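Local structure of shikimate dehydrogenase (NADP(+)) (Listeria monocytogenes, 3TNL) at residues M157-A162 against T231-V236; S227-N232 against I258-V263; T245-A250 against T269-I274. The protein probably catalyses the reversible NADPH-linked reduction of 3-dehydroshikimate to shikimate, a step of chorismate biosynthesis on the way to the aromatic amino acids. One frame throughout, in Å; residues are numbered along the deposited sequence.

Contact 1: residues M157-A162 against T231-V236. With NAD (nicotinamide-adenine-dinucleotide), chain H.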
loop_
_atom_site.group_PDB
_atom_site.type_symbol
_atom_site.label_atom_id
_atom_site.label_comp_id
_atom_site.label_asym_id
_atom_site.label_seq_id
_atom_site.Cartn_x
_atom_site.Cartn_y
_atom_site.Cartn_z
ATOM N N MET B 157 -25.620 -0.488 -32.563
ATOM C CA MET B 157 -25.617 0.457 -31.464
ATOM C C MET B 157 -25.338 1.826 -32.021
ATOM O O MET B 157 -24.509 1.977 -32.913
ATOM C CB MET B 157 -24.522 0.116 -30.428
ATOM C CG MET B 157 -24.342 1.180 -29.327
ATOM S SD MET B 157 -23.261 0.668 -27.955
ATOM C CE MET B 157 -21.714 0.441 -28.841
ATOM N N THR B 158 -26.035 2.819 -31.472
ATOM C CA THR B 158 -25.792 4.228 -31.728
ATOM C C THR B 158 -25.275 4.763 -30.373
ATOM O O THR B 158 -25.874 4.533 -29.356
ATOM C CB THR B 158 -27.002 4.997 -32.196
ATOM O OG1 THR B 158 -27.360 4.499 -33.497
ATOM C CG2 THR B 158 -26.721 6.471 -32.312
ATOM N N ILE B 159 -24.158 5.458 -30.389
ATOM C CA ILE B 159 -23.553 5.940 -29.157
ATOM C C ILE B 159 -23.041 7.365 -29.302
ATOM O O ILE B 159 -22.494 7.745 -30.348
ATOM C CB ILE B 159 -22.445 4.960 -28.715
ATOM C CG1 ILE B 159 -21.858 5.351 -27.352
ATOM C CG2 ILE B 159 -21.334 4.844 -29.774
ATOM C CD1 ILE B 159 -20.891 4.309 -26.788
ATOM N N CYS B 160 -23.238 8.157 -28.248
ATOM C CA CYS B 160 -22.751 9.520 -28.168
ATOM C C CYS B 160 -21.492 9.529 -27.313
ATOM O O CYS B 160 -21.489 9.067 -26.185
ATOM C CB CYS B 160 -23.749 10.457 -27.481
ATOM S SG CYS B 160 -25.320 10.568 -28.327
ATOM N N GLY B 161 -20.414 10.059 -27.876
ATOM C CA GLY B 161 -19.165 10.219 -27.154
ATOM C C GLY B 161 -17.961 9.640 -27.862
ATOM O O GLY B 161 -18.056 8.781 -28.742
ATOM N N ALA B 162 -16.805 10.098 -27.402
ATOM C CA ALA B 162 -15.495 9.727 -27.983
ATOM C C ALA B 162 -14.335 9.893 -27.018
ATOM O O ALA B 162 -13.157 9.946 -27.456
ATOM C CB ALA B 162 -15.238 10.491 -29.262
ATOM N N THR B 231 -26.938 4.781 -26.641
ATOM C CA THR B 231 -26.154 4.987 -25.433
ATOM C C THR B 231 -25.510 6.344 -25.334
ATOM O O THR B 231 -24.941 6.835 -26.292
ATOM C CB THR B 231 -24.967 3.946 -25.444
ATOM O OG1 THR B 231 -25.515 2.619 -25.476
ATOM C CG2 THR B 231 -24.032 4.105 -24.226
ATOM N N ASN B 232 -25.625 6.971 -24.176
ATOM C CA ASN B 232 -24.894 8.171 -23.889
ATOM C C ASN B 232 -23.599 7.791 -23.165
ATOM O O ASN B 232 -23.623 7.190 -22.096
ATOM C CB ASN B 232 -25.631 9.132 -22.956
ATOM C CG ASN B 232 -24.749 10.312 -22.586
ATOM O OD1 ASN B 232 -24.306 11.068 -23.475
ATOM N ND2 ASN B 232 -24.386 10.436 -21.302
ATOM N N ALA B 233 -22.479 8.178 -23.743
ATOM C CA ALA B 233 -21.158 7.986 -23.136
ATOM C C ALA B 233 -20.415 9.318 -23.107
ATOM O O ALA B 233 -19.229 9.409 -23.433
ATOM C CB ALA B 233 -20.355 6.863 -23.813
ATOM N N THR B 234 -21.141 10.385 -22.786
ATOM C CA THR B 234 -20.570 11.715 -22.584
ATOM C C THR B 234 -20.877 12.143 -21.164
ATOM O O THR B 234 -21.656 11.478 -20.461
ATOM C CB THR B 234 -21.184 12.801 -23.498
ATOM O OG1 THR B 234 -22.529 13.072 -23.076
ATOM C CG2 THR B 234 -21.153 12.406 -24.998
ATOM N N GLY B 235 -20.290 13.254 -20.746
ATOM C CA GLY B 235 -20.604 13.829 -19.447
ATOM C C GLY B 235 -21.971 14.524 -19.368
ATOM O O GLY B 235 -22.402 14.950 -18.289
ATOM N N VAL B 236 -22.665 14.660 -20.501
ATOM C CA VAL B 236 -23.994 15.329 -20.485
ATOM C C VAL B 236 -24.986 14.510 -19.668
ATOM O O VAL B 236 -25.054 13.271 -19.826
ATOM C CB VAL B 236 -24.487 15.578 -21.918
ATOM C CG1 VAL B 236 -25.810 16.328 -21.906
ATOM C CG2 VAL B 236 -23.413 16.384 -22.680
HETATM P PA NAD H . -13.852 12.153 -21.421
HETATM O O1A NAD H . -13.446 13.501 -20.831
HETATM O O2A NAD H . -12.758 11.169 -21.789
HETATM O O5B NAD H . -14.850 12.416 -22.671
HETATM C C5B NAD H . -15.904 13.378 -22.662
HETATM C C4B NAD H . -16.866 13.095 -23.822
HETATM O O4B NAD H . -18.040 13.909 -23.667
HETATM C C3B NAD H . -16.307 13.534 -25.162
HETATM O O3B NAD H . -16.871 12.675 -26.184
HETATM C C2B NAD H . -16.828 14.937 -25.362
HETATM O O2B NAD H . -16.962 15.302 -26.728
HETATM C C1B NAD H . -18.197 14.833 -24.722
HETATM N N9A NAD H . -18.793 16.071 -24.208
HETATM C C8A NAD H . -18.429 16.697 -23.063
HETATM N N7A NAD H . -19.234 17.762 -22.862
HETATM C C5A NAD H . -20.144 17.834 -23.866
HETATM C C6A NAD H . -21.196 18.651 -24.224
HETATM N N6A NAD H . -21.542 19.689 -23.455
HETATM N N1A NAD H . -21.925 18.373 -25.328
HETATM C C2A NAD H . -21.603 17.324 -26.124
HETATM N N3A NAD H . -20.584 16.479 -25.845
HETATM C C4A NAD H . -19.839 16.693 -24.738
HETATM O O3 NAD H . -14.863 11.514 -20.359
HETATM P PN NAD H . -15.066 9.958 -20.008
HETATM O O1N NAD H . -14.036 9.469 -19.021
HETATM O O2N NAD H . -15.323 9.175 -21.297
HETATM O O5D NAD H . -16.422 9.963 -19.139
HETATM C C5D NAD H . -17.636 10.361 -19.765
HETATM C C4D NAD H . -18.724 9.976 -18.782
HETATM O O4D NAD H . -18.633 8.568 -18.501
HETATM C C3D NAD H . -18.549 10.687 -17.450
HETATM O O3D NAD H . -19.816 11.222 -17.055
HETATM C C2D NAD H . -18.089 9.601 -16.492
HETATM O O2D NAD H . -18.452 9.867 -15.119
HETATM C C1D NAD H . -18.765 8.369 -17.083
HETATM N N1N NAD H . -18.150 7.076 -16.774
HETATM C C2N NAD H . -18.882 6.122 -16.167
HETATM C C3N NAD H . -18.331 4.878 -15.881
HETATM C C7N NAD H . -19.119 3.799 -15.211
HETATM O O7N NAD H . -18.457 2.917 -14.665
HETATM N N7N NAD H . -20.468 3.814 -15.259
HETATM C C4N NAD H . -16.994 4.626 -16.229
HETATM C C5N NAD H . -16.261 5.625 -16.860
HETATM C C6N NAD H . -16.860 6.857 -17.122
#
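Strands 156-160 and 229-232 run parallel, pairing Ile159 with Thr231 and Cys160 with Asn232, and their backbones are joined from Thr231 N to Thr158 O (2.9 Å) and from Cys160 N to Thr231 O. A third bond, Ala233 N to Cys160 O at 2.8 Å, is the least straight, 142° at the hydrogen, where the chain leaves the sheet. On one face CG1 of Ile159 lies alongside Thr231, 3.9 Å from Thr231 CB, and Ile159 CD1 reaches the methyl of Ala233. Helix 164-175 covers Ile159 and Ala233, and the Thr231 hydroxyl bonds to Tyr141. On the other face Cys160 CB meets the methyl of Thr234. With chi1 at 71°, Thr234 OG1 sits between its own backbone N and carbonyl carbon, bonds to a lone pair of Asn232 OD1 in the carbonyl plane (2.7 Å) and accepts from Val236 N in an ST turn. Asn232 ND2 returns a bond to Thr234 O from above the carbonyl plane. These are the first and fourth strands of a Rossmann sheet, whose C-terminal ends carry the dinucleotide. Ala162 N bonds to the ribose O3B of NAD (2.9 Å), Thr234 CB lies 3.3 Å from O4B, and Val236 CG2 is 3.5 Å from C6A. Gly161, at a phi of 128° suited to glycine, brings its CA to the same O3B, consistent with the glycine-rich turn of the fold. The adenosine half is thus met by an N-H, the bare CA of Gly161 and carbon surface from 231-236, whose turn the Asn232-Thr234 bonds hold in shape.

Contact 2: residues S227-N232 against I258-V263. With NAD (nicotinamide-adenine-dinucleotide), chain H.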
loop_
_atom_site.group_PDB
_atom_site.type_symbol
_atom_site.label_atom_id
_atom_site.label_comp_id
_atom_site.label_asym_id
_atom_site.label_seq_id
_atom_site.Cartn_x
_atom_site.Cartn_y
_atom_site.Cartn_z
ATOM N N SER B 227 -31.213 0.930 -34.514
ATOM C CA SER B 227 -30.427 0.388 -33.421
ATOM C C SER B 227 -31.205 -0.330 -32.370
ATOM O O SER B 227 -32.335 0.036 -32.055
ATOM C CB SER B 227 -29.697 1.517 -32.721
ATOM O OG SER B 227 -28.844 2.177 -33.609
ATOM N N VAL B 228 -30.568 -1.354 -31.818
ATOM C CA VAL B 228 -31.148 -2.070 -30.676
ATOM C C VAL B 228 -30.961 -1.220 -29.376
ATOM O O VAL B 228 -31.792 -1.294 -28.444
ATOM C CB VAL B 228 -30.491 -3.484 -30.515
ATOM C CG1 VAL B 228 -29.033 -3.418 -30.123
ATOM C CG2 VAL B 228 -31.291 -4.272 -29.513
ATOM N N ILE B 229 -29.932 -0.375 -29.388
ATOM C CA ILE B 229 -29.580 0.409 -28.216
ATOM C C ILE B 229 -29.006 1.747 -28.644
ATOM O O ILE B 229 -28.278 1.860 -29.651
ATOM C CB ILE B 229 -28.545 -0.382 -27.369
ATOM C CG1 ILE B 229 -28.317 0.291 -26.002
ATOM C CG2 ILE B 229 -27.253 -0.646 -28.134
ATOM C CD1 ILE B 229 -27.527 -0.592 -25.035
ATOM N N PHE B 230 -29.352 2.780 -27.856
ATOM C CA PHE B 230 -28.849 4.138 -27.967
ATOM C C PHE B 230 -28.202 4.424 -26.618
ATOM O O PHE B 230 -28.846 4.341 -25.592
ATOM C CB PHE B 230 -29.980 5.137 -28.255
ATOM C CG PHE B 230 -29.548 6.577 -28.255
ATOM C CD1 PHE B 230 -28.557 6.997 -29.104
ATOM C CD2 PHE B 230 -30.155 7.518 -27.436
ATOM C CE1 PHE B 230 -28.165 8.308 -29.137
ATOM C CE2 PHE B 230 -29.738 8.853 -27.474
ATOM C CZ PHE B 230 -28.720 9.230 -28.317
ATOM N N THR B 231 -26.938 4.781 -26.641
ATOM C CA THR B 231 -26.154 4.987 -25.433
ATOM C C THR B 231 -25.510 6.344 -25.334
ATOM O O THR B 231 -24.941 6.835 -26.292
ATOM C CB THR B 231 -24.967 3.946 -25.444
ATOM O OG1 THR B 231 -25.515 2.619 -25.476
ATOM C CG2 THR B 231 -24.032 4.105 -24.226
ATOM N N ASN B 232 -25.625 6.971 -24.176
ATOM C CA ASN B 232 -24.894 8.171 -23.889
ATOM C C ASN B 232 -23.599 7.791 -23.165
ATOM O O ASN B 232 -23.623 7.190 -22.096
ATOM C CB ASN B 232 -25.631 9.132 -22.956
ATOM C CG ASN B 232 -24.749 10.312 -22.586
ATOM O OD1 ASN B 232 -24.306 11.068 -23.475
ATOM N ND2 ASN B 232 -24.386 10.436 -21.302
ATOM N N ILE B 258 -33.632 0.150 -26.420
ATOM C CA ILE B 258 -32.963 0.206 -25.112
ATOM C C ILE B 258 -32.214 1.506 -25.094
ATOM O O ILE B 258 -31.442 1.782 -26.035
ATOM C CB ILE B 258 -31.940 -0.929 -24.952
ATOM C CG1 ILE B 258 -32.658 -2.267 -25.058
ATOM C CG2 ILE B 258 -31.224 -0.825 -23.595
ATOM C CD1 ILE B 258 -31.675 -3.401 -25.447
ATOM N N VAL B 259 -32.372 2.298 -24.031
ATOM C CA VAL B 259 -31.592 3.540 -23.890
ATOM C C VAL B 259 -30.702 3.368 -22.652
ATOM O O VAL B 259 -31.174 3.045 -21.552
ATOM C CB VAL B 259 -32.469 4.798 -23.806
ATOM C CG1 VAL B 259 -31.581 6.038 -23.650
ATOM C CG2 VAL B 259 -33.332 4.899 -25.071
ATOM N N SER B 260 -29.414 3.570 -22.864
ATOM C CA SER B 260 -28.388 3.339 -21.857
ATOM C C SER B 260 -27.579 4.589 -21.567
ATOM O O SER B 260 -27.327 5.362 -22.482
ATOM C CB SER B 260 -27.480 2.225 -22.421
ATOM O OG SER B 260 -26.191 2.220 -21.846
ATOM N N ASP B 261 -27.220 4.833 -20.298
ATOM C CA ASP B 261 -26.357 5.964 -19.964
ATOM C C ASP B 261 -25.229 5.443 -19.105
ATOM O O ASP B 261 -25.451 4.570 -18.263
ATOM C CB ASP B 261 -27.169 7.054 -19.223
ATOM C CG ASP B 261 -26.609 8.464 -19.456
ATOM O OD1 ASP B 261 -27.434 9.388 -19.720
ATOM O OD2 ASP B 261 -25.376 8.625 -19.453
ATOM N N VAL B 262 -24.020 5.913 -19.364
ATOM C CA VAL B 262 -22.868 5.583 -18.526
ATOM C C VAL B 262 -22.974 6.323 -17.185
ATOM O O VAL B 262 -22.394 5.910 -16.196
ATOM C CB VAL B 262 -21.526 5.902 -19.204
ATOM C CG1 VAL B 262 -21.318 5.016 -20.447
ATOM C CG2 VAL B 262 -21.396 7.407 -19.497
ATOM N N VAL B 263 -23.726 7.417 -17.149
ATOM C CA VAL B 263 -23.914 8.173 -15.919
ATOM C C VAL B 263 -24.816 7.386 -14.922
ATOM O O VAL B 263 -25.794 6.755 -15.323
ATOM C CB VAL B 263 -24.577 9.566 -16.230
ATOM C CG1 VAL B 263 -24.943 10.322 -14.923
ATOM C CG2 VAL B 263 -23.685 10.406 -17.179
HETATM P PA NAD H . -13.852 12.153 -21.421
HETATM O O1A NAD H . -13.446 13.501 -20.831
HETATM O O2A NAD H . -12.758 11.169 -21.789
HETATM O O5B NAD H . -14.850 12.416 -22.671
HETATM C C5B NAD H . -15.904 13.378 -22.662
HETATM C C4B NAD H . -16.866 13.095 -23.822
HETATM O O4B NAD H . -18.040 13.909 -23.667
HETATM C C3B NAD H . -16.307 13.534 -25.162
HETATM O O3B NAD H . -16.871 12.675 -26.184
HETATM C C2B NAD H . -16.828 14.937 -25.362
HETATM O O2B NAD H . -16.962 15.302 -26.728
HETATM C C1B NAD H . -18.197 14.833 -24.722
HETATM N N9A NAD H . -18.793 16.071 -24.208
HETATM C C8A NAD H . -18.429 16.697 -23.063
HETATM N N7A NAD H . -19.234 17.762 -22.862
HETATM C C5A NAD H . -20.144 17.834 -23.866
HETATM C C6A NAD H . -21.196 18.651 -24.224
HETATM N N6A NAD H . -21.542 19.689 -23.455
HETATM N N1A NAD H . -21.925 18.373 -25.328
HETATM C C2A NAD H . -21.603 17.324 -26.124
HETATM N N3A NAD H . -20.584 16.479 -25.845
HETATM C C4A NAD H . -19.839 16.693 -24.738
HETATM O O3 NAD H . -14.863 11.514 -20.359
HETATM P PN NAD H . -15.066 9.958 -20.008
HETATM O O1N NAD H . -14.036 9.469 -19.021
HETATM O O2N NAD H . -15.323 9.175 -21.297
HETATM O O5D NAD H . -16.422 9.963 -19.139
HETATM C C5D NAD H . -17.636 10.361 -19.765
HETATM C C4D NAD H . -18.724 9.976 -18.782
HETATM O O4D NAD H . -18.633 8.568 -18.501
HETATM C C3D NAD H . -18.549 10.687 -17.450
HETATM O O3D NAD H . -19.816 11.222 -17.055
HETATM C C2D NAD H . -18.089 9.601 -16.492
HETATM O O2D NAD H . -18.452 9.867 -15.119
HETATM C C1D NAD H . -18.765 8.369 -17.083
HETATM N N1N NAD H . -18.150 7.076 -16.774
HETATM C C2N NAD H . -18.882 6.122 -16.167
HETATM C C3N NAD H . -18.331 4.878 -15.881
HETATM C C7N NAD H . -19.119 3.799 -15.211
HETATM O O7N NAD H . -18.457 2.917 -14.665
HETATM N N7N NAD H . -20.468 3.814 -15.259
HETATM C C4N NAD H . -16.994 4.626 -16.229
HETATM C C5N NAD H . -16.261 5.625 -16.860
HETATM C C6N NAD H . -16.860 6.857 -17.122
#
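The fourth and fifth strands of the nucleotide-binding sheet meet where Ile229, Phe230, Thr231 and Asn232 pair in parallel with Ile258, Val259, Ser260 and Asp261, the strand axes 4.6 Å apart. Five backbone bonds alternate across the seam, from Ile258 N to Val228 O (3.1 Å) at the start to Val262 N to Asn232 O (3.0 Å) at the end. Ile229 and Ile258 pack on one face, CG1 of Ile229 being 3.9 Å from CG2 of Ile258, and CD1 of Ile229 extends to Ser260 CB. Farther along this face Ser260 OG joins Thr231 on the hydroxyl of Tyr141. In this Rossmann domain the strand ends turn toward the cofactor, and here that turn is built on Asp261. CG of Asn232 and of Asp261 each lies anti to its own backbone N (chi1 174° in Asn232), which brings the two side chains alongside, amide and carboxylate planes 73° apart. Asp261 OD2 accepts Asn232 ND2 at 2.8 Å along a nearly straight line (176°), in the amide plane but tilted from the carboxylate plane. Val263 N reaches Asp261 OD2 from the opposite face of the carboxylate (3.1 Å), closing an Asx turn around Val262. Asp261 OD1 is bonded to Thr269, a further restraint on the carboxylate. Within the turn, Val262 O receives N7N of the nicotinamide carboxamide at 3.0 Å, and Val262 CG2 lies 3.2 Å from the ribose O4D.

Contact 3: residues T245-A250 against T269-I274. With NAD (nicotinamide-adenine-dinucleotide), chain H.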
loop_
_atom_site.group_PDB
_atom_site.type_symbol
_atom_site.label_atom_id
_atom_site.label_comp_id
_atom_site.label_asym_id
_atom_site.label_seq_id
_atom_site.Cartn_x
_atom_site.Cartn_y
_atom_site.Cartn_z
ATOM N N THR B 245 -29.588 17.194 -21.966
ATOM C CA THR B 245 -29.531 16.028 -22.818
ATOM C C THR B 245 -29.030 16.394 -24.223
ATOM O O THR B 245 -29.169 17.536 -24.646
ATOM C CB THR B 245 -30.914 15.324 -22.887
ATOM O OG1 THR B 245 -30.775 14.123 -23.644
ATOM C CG2 THR B 245 -31.994 16.215 -23.513
ATOM N N LEU B 246 -28.398 15.424 -24.886
ATOM C CA LEU B 246 -28.028 15.535 -26.301
ATOM C C LEU B 246 -29.119 14.978 -27.245
ATOM O O LEU B 246 -28.993 15.096 -28.440
ATOM C CB LEU B 246 -26.727 14.818 -26.569
ATOM C CG LEU B 246 -25.499 15.420 -25.868
ATOM C CD1 LEU B 246 -24.266 14.538 -26.097
ATOM C CD2 LEU B 246 -25.247 16.907 -26.273
ATOM N N LEU B 247 -30.213 14.423 -26.724
ATOM C CA LEU B 247 -31.271 13.870 -27.593
ATOM C C LEU B 247 -32.100 15.023 -28.163
ATOM O O LEU B 247 -32.672 15.798 -27.378
ATOM C CB LEU B 247 -32.198 12.959 -26.812
ATOM C CG LEU B 247 -33.348 12.328 -27.608
ATOM C CD1 LEU B 247 -32.796 11.324 -28.624
ATOM C CD2 LEU B 247 -34.338 11.689 -26.627
ATOM N N PRO B 248 -32.203 15.133 -29.502
ATOM C CA PRO B 248 -32.949 16.259 -30.049
ATOM C C PRO B 248 -34.468 16.191 -29.898
ATOM O O PRO B 248 -35.105 17.202 -29.678
ATOM C CB PRO B 248 -32.556 16.249 -31.552
ATOM C CG PRO B 248 -31.262 15.576 -31.592
ATOM C CD PRO B 248 -31.341 14.521 -30.540
ATOM N N SER B 249 -35.023 14.992 -30.040
ATOM C CA SER B 249 -36.457 14.815 -30.067
ATOM C C SER B 249 -36.878 13.464 -29.506
ATOM O O SER B 249 -36.294 12.418 -29.833
ATOM C CB SER B 249 -36.903 14.941 -31.529
ATOM O OG SER B 249 -38.308 14.946 -31.643
ATOM N N ALA B 250 -37.920 13.491 -28.672
ATOM C CA ALA B 250 -38.455 12.282 -28.068
ATOM C C ALA B 250 -38.931 11.292 -29.132
ATOM O O ALA B 250 -38.839 10.064 -28.924
ATOM C CB ALA B 250 -39.598 12.606 -27.054
ATOM N N THR B 269 -30.626 10.197 -15.563
ATOM C CA THR B 269 -30.337 11.404 -16.315
ATOM C C THR B 269 -31.578 11.864 -17.070
ATOM O O THR B 269 -32.572 11.136 -17.149
ATOM C CB THR B 269 -29.269 11.215 -17.343
ATOM O OG1 THR B 269 -29.661 10.104 -18.179
ATOM C CG2 THR B 269 -27.897 10.949 -16.687
ATOM N N ARG B 270 -31.548 13.101 -17.573
ATOM C CA ARG B 270 -32.681 13.589 -18.359
ATOM C C ARG B 270 -32.932 12.677 -19.547
ATOM O O ARG B 270 -34.101 12.399 -19.869
ATOM C CB ARG B 270 -32.507 15.057 -18.767
ATOM C CG ARG B 270 -33.648 15.658 -19.562
ATOM C CD ARG B 270 -34.973 15.607 -18.829
ATOM N NE ARG B 270 -36.018 16.111 -19.708
ATOM C CZ ARG B 270 -37.280 15.704 -19.715
ATOM N NH1 ARG B 270 -38.106 16.209 -20.634
ATOM N NH2 ARG B 270 -37.716 14.734 -18.902
ATOM N N LEU B 271 -31.883 12.212 -20.215
ATOM C CA LEU B 271 -32.058 11.234 -21.308
ATOM C C LEU B 271 -32.879 10.025 -20.824
ATOM O O LEU B 271 -33.778 9.607 -21.542
ATOM C CB LEU B 271 -30.703 10.776 -21.824
ATOM C CG LEU B 271 -30.707 9.639 -22.848
ATOM C CD1 LEU B 271 -31.438 10.072 -24.108
ATOM C CD2 LEU B 271 -29.270 9.218 -23.158
ATOM N N LEU B 272 -32.492 9.403 -19.708
ATOM C CA LEU B 272 -33.262 8.229 -19.212
ATOM C C LEU B 272 -34.694 8.581 -18.874
ATOM O O LEU B 272 -35.581 7.775 -19.119
ATOM C CB LEU B 272 -32.524 7.504 -18.087
ATOM C CG LEU B 272 -31.124 6.976 -18.478
ATOM C CD1 LEU B 272 -30.534 6.160 -17.291
ATOM C CD2 LEU B 272 -31.179 6.091 -19.718
ATOM N N GLU B 273 -34.941 9.777 -18.342
ATOM C CA GLU B 273 -36.317 10.185 -18.078
ATOM C C GLU B 273 -37.113 10.214 -19.396
ATOM O O GLU B 273 -38.236 9.724 -19.452
ATOM C CB GLU B 273 -36.385 11.587 -17.441
ATOM C CG GLU B 273 -35.834 11.775 -16.077
ATOM C CD GLU B 273 -36.055 13.193 -15.545
ATOM O OE1 GLU B 273 -36.700 14.008 -16.264
ATOM O OE2 GLU B 273 -35.656 13.461 -14.369
ATOM N N ILE B 274 -36.582 10.838 -20.430
ATOM C CA ILE B 274 -37.259 10.935 -21.706
ATOM C C ILE B 274 -37.488 9.543 -22.259
ATOM O O ILE B 274 -38.568 9.232 -22.768
ATOM C CB ILE B 274 -36.476 11.807 -22.712
ATOM C CG1 ILE B 274 -36.394 13.242 -22.202
ATOM C CG2 ILE B 274 -37.190 11.768 -24.055
ATOM C CD1 ILE B 274 -35.327 14.104 -22.943
HETATM P PA NAD H . -13.852 12.153 -21.421
HETATM O O1A NAD H . -13.446 13.501 -20.831
HETATM O O2A NAD H . -12.758 11.169 -21.789
HETATM O O5B NAD H . -14.850 12.416 -22.671
HETATM C C5B NAD H . -15.904 13.378 -22.662
HETATM C C4B NAD H . -16.866 13.095 -23.822
HETATM O O4B NAD H . -18.040 13.909 -23.667
HETATM C C3B NAD H . -16.307 13.534 -25.162
HETATM O O3B NAD H . -16.871 12.675 -26.184
HETATM C C2B NAD H . -16.828 14.937 -25.362
HETATM O O2B NAD H . -16.962 15.302 -26.728
HETATM C C1B NAD H . -18.197 14.833 -24.722
HETATM N N9A NAD H . -18.793 16.071 -24.208
HETATM C C8A NAD H . -18.429 16.697 -23.063
HETATM N N7A NAD H . -19.234 17.762 -22.862
HETATM C C5A NAD H . -20.144 17.834 -23.866
HETATM C C6A NAD H . -21.196 18.651 -24.224
HETATM N N6A NAD H . -21.542 19.689 -23.455
HETATM N N1A NAD H . -21.925 18.373 -25.328
HETATM C C2A NAD H . -21.603 17.324 -26.124
HETATM N N3A NAD H . -20.584 16.479 -25.845
HETATM C C4A NAD H . -19.839 16.693 -24.738
HETATM O O3 NAD H . -14.863 11.514 -20.359
HETATM P PN NAD H . -15.066 9.958 -20.008
HETATM O O1N NAD H . -14.036 9.469 -19.021
HETATM O O2N NAD H . -15.323 9.175 -21.297
HETATM O O5D NAD H . -16.422 9.963 -19.139
HETATM C C5D NAD H . -17.636 10.361 -19.765
HETATM C C4D NAD H . -18.724 9.976 -18.782
HETATM O O4D NAD H . -18.633 8.568 -18.501
HETATM C C3D NAD H . -18.549 10.687 -17.450
HETATM O O3D NAD H . -19.816 11.222 -17.055
HETATM C C2D NAD H . -18.089 9.601 -16.492
HETATM O O2D NAD H . -18.452 9.867 -15.119
HETATM C C1D NAD H . -18.765 8.369 -17.083
HETATM N N1N NAD H . -18.150 7.076 -16.774
HETATM C C2N NAD H . -18.882 6.122 -16.167
HETATM C C3N NAD H . -18.331 4.878 -15.881
HETATM C C7N NAD H . -19.119 3.799 -15.211
HETATM O O7N NAD H . -18.457 2.917 -14.665
HETATM N N7N NAD H . -20.468 3.814 -15.259
HETATM C C4N NAD H . -16.994 4.626 -16.229
HETATM C C5N NAD H . -16.261 5.625 -16.860
HETATM C C6N NAD H . -16.860 6.857 -17.122
#
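Ile274 is the centre of this apolar contact, touching three residues of the 245-250 segment from the first turns of helix 270-277. Its CG2 lies 3.8 Å from Leu247 CD2 and 3.9 Å from Ala250 CB, and its CD1 meets the methyl of Thr245 tip to tip, 4.0 Å from CG2. One helix turn earlier, Leu271 crosses Leu247 at about a right angle, its CD1 coming within 4.0 Å of Leu247 CB, while Thr245 OG1 lies over Leu271 CB. That oxygen stands opposite the backbone N of its own residue (chi1 -175°), from where Thr245 OG1 accepts Leu247 N in an ST turn (3.1 Å, 172°). Within this turn the CB of Leu247 points toward the helix. On the helix side, the guanidinium of Arg270 lays one face over Ile274 CG1, and Arg270 NH2 forms a salt bridge to Glu273 OE1 (2.9 Å) through the anti lone pair, with Glu277 as a second acidic partner. Thr269 is the N-cap, its OG1 accepting Leu272 N (3.3 Å). The segment 245-250 belongs to the loop between strands 229-232 and 258-261, packed on the helix that follows the latter; Leu247 and Leu271 both continue onto Phe230. The interface is almost wholly apolar, its oxygen, Thr245 OG1, being occupied by Leu247 N, while the polar bonds run within the segments or to neighbours outside them. The same loop that packs on the helix through Leu247 places Leu246 against the adenine, Leu246 CD2 lying 3.7 Å from C2A of NAD.

Following the chain, contact 1 closes a loop of 68 residues, which holds strands 180-185 and 208-213 with three helices, and brings the first strand beside the fourth. Contact 2 starts on that same fourth strand, sharing Thr231 and Asn232 with contact 1, and closes the shorter, irregular excursion that leads to strand 258-261. Contact 3 opens inside this excursion, at 245-250, and closes beyond it on helix 270-277, so contacts 2 and 3 cross, whereas contacts 1 and 3 follow in series. Leu271 packs on Asn232, joining helix and sheet. The three contacts together join three adjacent strands, the loop and the helix, and each has residues at the NAD.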